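Local coordinates for hypothetical Thioesterase Protein SP_1851 (Streptococcus pneumoniae serotype 4, PDB 4XY5) that probably hydrolyses thioester bonds, as expected of a PaaI-like thioesterase with the hot-dog fold, at residues A[33-36]-A[37-40]; A[13-16]-A[17-20]; A[113-116]-A[117-120]. The protein carries 1 engineered substitution. All coordinates share one frame; numbering follows the deposited sequence.

Contact 1 (A[33-36]-A[37-40]); sequences KVVN and SSLN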
# COMPACT_ATOMS: atom_id res chain seq x y z
N LYS A 33 -15.80 20.46 6.00
CA LYS A 33 -17.02 20.29 5.22
C LYS A 33 -16.68 20.15 3.75
O LYS A 33 -15.94 20.97 3.21
CB LYS A 33 -17.97 21.47 5.41
CG LYS A 33 -19.36 21.19 4.82
CD LYS A 33 -20.31 22.35 5.02
CE LYS A 33 -19.85 23.56 4.23
NZ LYS A 33 -20.84 24.67 4.34
N VAL A 34 -17.25 19.13 3.11
CA VAL A 34 -17.03 18.88 1.69
C VAL A 34 -17.69 19.99 0.87
O VAL A 34 -18.87 20.31 1.08
CB VAL A 34 -17.58 17.50 1.27
CG1 VAL A 34 -17.29 17.22 -0.19
CG2 VAL A 34 -16.99 16.40 2.14
N VAL A 35 -16.93 20.60 -0.03
CA VAL A 35 -17.43 21.70 -0.84
C VAL A 35 -17.18 21.38 -2.32
O VAL A 35 -16.65 20.31 -2.65
CB VAL A 35 -16.79 23.05 -0.44
CG1 VAL A 35 -17.30 23.48 0.93
CG2 VAL A 35 -15.27 22.95 -0.43
N ASN A 36 -17.57 22.28 -3.22
CA ASN A 36 -17.46 21.96 -4.64
C ASN A 36 -16.03 21.66 -5.08
O ASN A 36 -15.81 20.81 -5.94
CB ASN A 36 -18.03 23.09 -5.51
CG ASN A 36 -18.12 22.70 -6.99
OD1 ASN A 36 -18.96 21.89 -7.37
ND2 ASN A 36 -17.25 23.26 -7.81
N SER A 37 -15.07 22.36 -4.51
CA SER A 37 -13.67 22.18 -4.92
C SER A 37 -13.13 20.83 -4.43
O SER A 37 -12.04 20.42 -4.83
CB SER A 37 -12.80 23.32 -4.39
OG SER A 37 -12.81 23.36 -2.98
N SER A 38 -13.90 20.15 -3.59
CA SER A 38 -13.52 18.85 -3.04
C SER A 38 -13.84 17.71 -4.00
O SER A 38 -13.36 16.61 -3.81
CB SER A 38 -14.24 18.58 -1.72
OG SER A 38 -14.21 19.69 -0.84
N LEU A 39 -14.67 17.97 -5.01
CA LEU A 39 -15.32 16.89 -5.76
C LEU A 39 -14.58 16.47 -7.03
O LEU A 39 -13.75 17.22 -7.54
CB LEU A 39 -16.76 17.32 -6.14
CG LEU A 39 -17.66 17.82 -5.01
CD1 LEU A 39 -19.01 18.32 -5.56
CD2 LEU A 39 -17.87 16.73 -3.96
N ASN A 40 -14.89 15.28 -7.53
CA ASN A 40 -14.38 14.82 -8.81
C ASN A 40 -15.44 14.95 -9.90
O ASN A 40 -16.49 15.55 -9.66
CB ASN A 40 -13.89 13.37 -8.72
CG ASN A 40 -14.97 12.38 -8.28
OD1 ASN A 40 -16.16 12.60 -8.50
ND2 ASN A 40 -14.56 11.27 -7.68
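Val-35 and Ser-38 grip each other twice where the chain coils into a short 3-10 turn. Val-35 N donates a hydrogen bond to Ser-38 OG, 3.0 Å away, and the N-H...O angle of 167° makes this a nearly straight bond. In return, Ser-38 N donates to Val-35 O at 2.9 Å, the i to i+3 bond of a 3-10 turn. The next bond of the turn, from Leu-39 N to Asn-36 O at 3.2 Å, repeats the step of three residues. Serine suits position 38 because its hydroxyl, turned beside its own backbone N (chi1 -46°), is short enough to reach back to the peptide that precedes the turn.

The tightly packed part is built on Val-34, a compact branched residue whose CG1 meets Ser-38 CB at 3.7 Å and Leu-39 CD2 at 3.8 Å. The valine and leucine side chains cross at about a right angle. Leu-39 also sets its CG against the backbone of the turn, 3.6 Å from Val-35 O. Val-35 CG2 packs beside both serine hydroxyls, lying 3.6 Å from Ser-37 OG.

The other side is loose. Asn-36 is exposed, and its amide, swung anti to the backbone N (chi1 -172°), makes little more than a distant approach of OD1 to Leu-39 CD1 at 4.0 Å; a polar side chain suits this exposed place.

The turn lies in the loop that leads from strand 27-33 to helix 47-64. Val-34 and Ser-38 lean on Tyr-49 of that helix, while the backbone of Ser-37 bonds to Ser-13 in strand 12-14.

Contact 2 (A[13-16]-A[17-20]); sequences SAFE and NYEI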
# COMPACT_ATOMS: atom_id res chain seq x y z
N SER A 13 -9.06 21.08 -4.34
CA SER A 13 -8.52 21.76 -3.19
C SER A 13 -8.93 21.05 -1.90
O SER A 13 -9.96 20.38 -1.85
CB SER A 13 -8.99 23.22 -3.18
OG SER A 13 -8.42 23.92 -2.09
N ALA A 14 -8.12 21.20 -0.86
CA ALA A 14 -8.41 20.59 0.44
C ALA A 14 -8.10 21.56 1.56
O ALA A 14 -7.10 22.27 1.50
CB ALA A 14 -7.59 19.30 0.62
N PHE A 15 -8.96 21.60 2.58
CA PHE A 15 -8.86 22.52 3.72
C PHE A 15 -9.14 23.99 3.38
O PHE A 15 -8.47 24.89 3.88
CB PHE A 15 -7.49 22.42 4.38
CG PHE A 15 -7.22 21.06 4.99
CD1 PHE A 15 -7.78 20.71 6.21
CD2 PHE A 15 -6.44 20.13 4.32
CE1 PHE A 15 -7.55 19.47 6.77
CE2 PHE A 15 -6.20 18.88 4.87
CZ PHE A 15 -6.75 18.54 6.10
N GLU A 16 -10.16 24.22 2.56
CA GLU A 16 -10.69 25.57 2.39
C GLU A 16 -11.42 25.98 3.67
O GLU A 16 -11.56 27.18 3.96
CB GLU A 16 -11.61 25.63 1.18
CG GLU A 16 -10.86 25.40 -0.12
CD GLU A 16 -11.63 25.80 -1.36
OE1 GLU A 16 -11.00 25.92 -2.43
OE2 GLU A 16 -12.87 25.97 -1.27
N ASN A 17 -11.88 24.98 4.42
CA ASN A 17 -12.42 25.17 5.76
C ASN A 17 -11.96 23.99 6.60
O ASN A 17 -11.73 22.92 6.06
CB ASN A 17 -13.94 25.26 5.76
CG ASN A 17 -14.61 23.93 5.41
OD1 ASN A 17 -14.81 23.06 6.29
ND2 ASN A 17 -14.96 23.76 4.13
N TYR A 18 -11.83 24.19 7.91
CA TYR A 18 -11.53 23.07 8.82
C TYR A 18 -11.63 23.54 10.27
O TYR A 18 -11.59 24.74 10.54
CB TYR A 18 -10.13 22.49 8.56
CG TYR A 18 -8.97 23.42 8.88
CD1 TYR A 18 -8.39 23.44 10.15
CD2 TYR A 18 -8.45 24.27 7.90
CE1 TYR A 18 -7.33 24.30 10.44
CE2 TYR A 18 -7.39 25.12 8.18
CZ TYR A 18 -6.84 25.13 9.44
OH TYR A 18 -5.79 25.98 9.70
N GLU A 19 -11.80 22.58 11.17
CA GLU A 19 -11.76 22.82 12.61
C GLU A 19 -10.84 21.79 13.23
O GLU A 19 -11.07 20.60 13.06
CB GLU A 19 -13.15 22.71 13.22
CG GLU A 19 -14.16 23.72 12.69
CD GLU A 19 -13.96 25.09 13.28
OE1 GLU A 19 -13.21 25.19 14.27
OE2 GLU A 19 -14.55 26.06 12.74
N ILE A 20 -9.81 22.23 13.95
CA ILE A 20 -8.98 21.29 14.71
C ILE A 20 -9.61 21.10 16.09
O ILE A 20 -9.61 22.01 16.93
CB ILE A 20 -7.53 21.79 14.89
CG1 ILE A 20 -6.91 22.13 13.54
CG2 ILE A 20 -6.69 20.74 15.60
CD1 ILE A 20 -5.49 22.67 13.65
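Phe-15 takes a left-handed backbone conformation (positive phi) and Glu-16 a helical one, so the chain kinks after strand 12-14 before it straightens at Asn-17 and Tyr-18 into strand 19-24. The kink brings two aromatic rings, three residues apart, into an offset edge-to-face pair. The edge of Phe-15 is turned toward the face of Tyr-18, with the ring centroids 5.8 Å apart and the planes at 82°.

The touching is done by a single ring atom of phenylalanine. CD1 of Phe-15 comes within 3.8 Å of Tyr-18 CB, which lies at the edge of the phenyl ring and in its plane, and within 4.0 Å of Tyr-18 CG. The pair therefore meets near the root of the tyrosine, and the phenolic end projects beyond it. With chi1 at 67°, the tyrosine ring stands between its own backbone N and carbonyl carbon, which brings its CD2 to 4.1 Å from Phe-15 CB. Phenylalanine fits the buried place, having no polar atom to satisfy; tyrosine fits the partly exposed one, since its hydroxyl can find a partner beyond the pair.

Across the inside of the bend, Ser-13 OG makes a weak hydrogen bond to Glu-16 OE1 at 3.3 Å. Glu-16 is exposed, which suits a charged residue.

Tyr-18 OH bonds to the backbone N of Phe-9 in the second subunit, whose ring stacks on Tyr-18 and meets Phe-15 edge-to-face, and Ser-13 and Ala-14 pair antiparallel with a strand of that subunit, carrying the sheet across the interface. Asn-17 OD1 accepts from Lys-33 N, at the end of strand 27-33. Phe-15 itself packs on Leu-53, Gln-56 and Ile-57 of helix 47-64, so the bend joins helix, sheet edge and subunit interface.

Contact 3 (A[113-116]-A[117-120]); sequences GRNV and CKAT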
# COMPACT_ATOMS: atom_id res chain seq x y z
N GLY A 113 -21.52 8.93 10.99
CA GLY A 113 -20.65 7.93 11.58
C GLY A 113 -20.26 6.82 10.63
O GLY A 113 -19.69 5.80 11.04
N ARG A 114 -20.57 6.99 9.35
CA ARG A 114 -20.21 6.00 8.35
C ARG A 114 -18.74 6.13 7.95
O ARG A 114 -18.24 7.24 7.80
CB ARG A 114 -21.10 6.12 7.11
CG ARG A 114 -22.59 6.04 7.37
CD ARG A 114 -22.93 4.84 8.24
NE ARG A 114 -22.49 3.58 7.66
CZ ARG A 114 -23.11 2.94 6.67
NH1 ARG A 114 -24.21 3.45 6.13
NH2 ARG A 114 -22.63 1.79 6.21
N ASN A 115 -18.06 5.00 7.77
CA ASN A 115 -16.66 5.01 7.34
C ASN A 115 -16.48 5.43 5.89
O ASN A 115 -17.02 4.80 4.99
CB ASN A 115 -16.04 3.62 7.54
CG ASN A 115 -15.87 3.27 9.00
OD1 ASN A 115 -15.70 4.14 9.85
ND2 ASN A 115 -15.91 1.98 9.30
N VAL A 116 -15.69 6.48 5.65
CA VAL A 116 -15.45 6.95 4.28
C VAL A 116 -14.14 6.40 3.69
O VAL A 116 -14.13 5.85 2.57
CB VAL A 116 -15.43 8.49 4.25
CG1 VAL A 116 -15.12 9.01 2.85
CG2 VAL A 116 -16.78 9.02 4.70
N CYS A 117 -13.04 6.52 4.42
CA CYS A 117 -11.77 5.96 3.94
C CYS A 117 -10.81 5.76 5.11
O CYS A 117 -11.03 6.32 6.18
CB CYS A 117 -11.15 6.86 2.86
SG CYS A 117 -10.64 8.50 3.46
N LYS A 118 -9.78 4.94 4.91
CA LYS A 118 -8.80 4.61 5.95
C LYS A 118 -7.43 4.62 5.30
O LYS A 118 -7.28 4.10 4.20
CB LYS A 118 -9.07 3.24 6.58
CG LYS A 118 -10.52 2.95 6.92
CD LYS A 118 -11.04 3.91 7.96
CE LYS A 118 -12.56 3.92 7.98
NZ LYS A 118 -13.09 5.12 8.66
N ALA A 119 -6.43 5.21 5.95
CA ALA A 119 -5.11 5.25 5.34
C ALA A 119 -4.04 4.99 6.37
O ALA A 119 -4.27 5.19 7.55
CB ALA A 119 -4.88 6.61 4.67
N THR A 120 -2.89 4.52 5.92
CA THR A 120 -1.77 4.31 6.82
C THR A 120 -0.57 5.00 6.22
O THR A 120 -0.27 4.83 5.04
CB THR A 120 -1.49 2.80 7.03
OG1 THR A 120 -2.61 2.22 7.69
CG2 THR A 120 -0.25 2.59 7.88
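Asn-115 and Lys-118 turn to the same side of their strand, and the two side chains cross at about a right angle. The lysine folds back along the chain: its bend at chi2 (-63°) lays CE across the asparagine, 3.5 Å from Asn-115 CG. This brings NZ to 3.0 Å from Asn-115 OD1, a weak hydrogen bond. The stronger hold on the ammonium group is the carbonyl O of Ile-108 on strand 101-109, with the amide as a second acceptor. Lysine suits this place because its methylene chain can pack on a neighbour while its ammonium group reaches two oxygens, Ile-108 O and that of the asparagine amide.

Val-116 and Cys-117 lie on the other side, and both are buried. Although adjacent, they project together rather than to opposite faces of the strand. The backbone of Val-116, with phi -96° and psi -51°, adds the extra step, and the small, weakly polar cysteine and compact valine both pack on Leu-50 of helix 47-64.

Both residues sit opposite Ile-108 and their backbones bond to it, which defines a classic beta bulge. It lies just past the turn of the hairpin formed by strands 101-109 and 115-127, in the sheet that wraps the helix of a hot-dog fold.

Overall arrangement
Contact 2 comes first along the chain, making the bend between strand 12-14 and strand 19-24; contact 1 follows after strand 27-33, as a turn on the way to helix 47-64; contact 3 lies far later, at the start of strand 115-127. All three are in series, with no nesting or crossing. Contacts 1 and 2 nevertheless touch: hydrogen bonds tie strand 12-14 to the turn before the helix, and the end of strand 27-33 to the bend before strand 19-24, while Val-35 packs on Glu-16 and Asn-17. Contact 3 stands apart, its centre about 17 Å from the centres of the other two, yet its strand belongs to the same antiparallel sheet as strand 19-24.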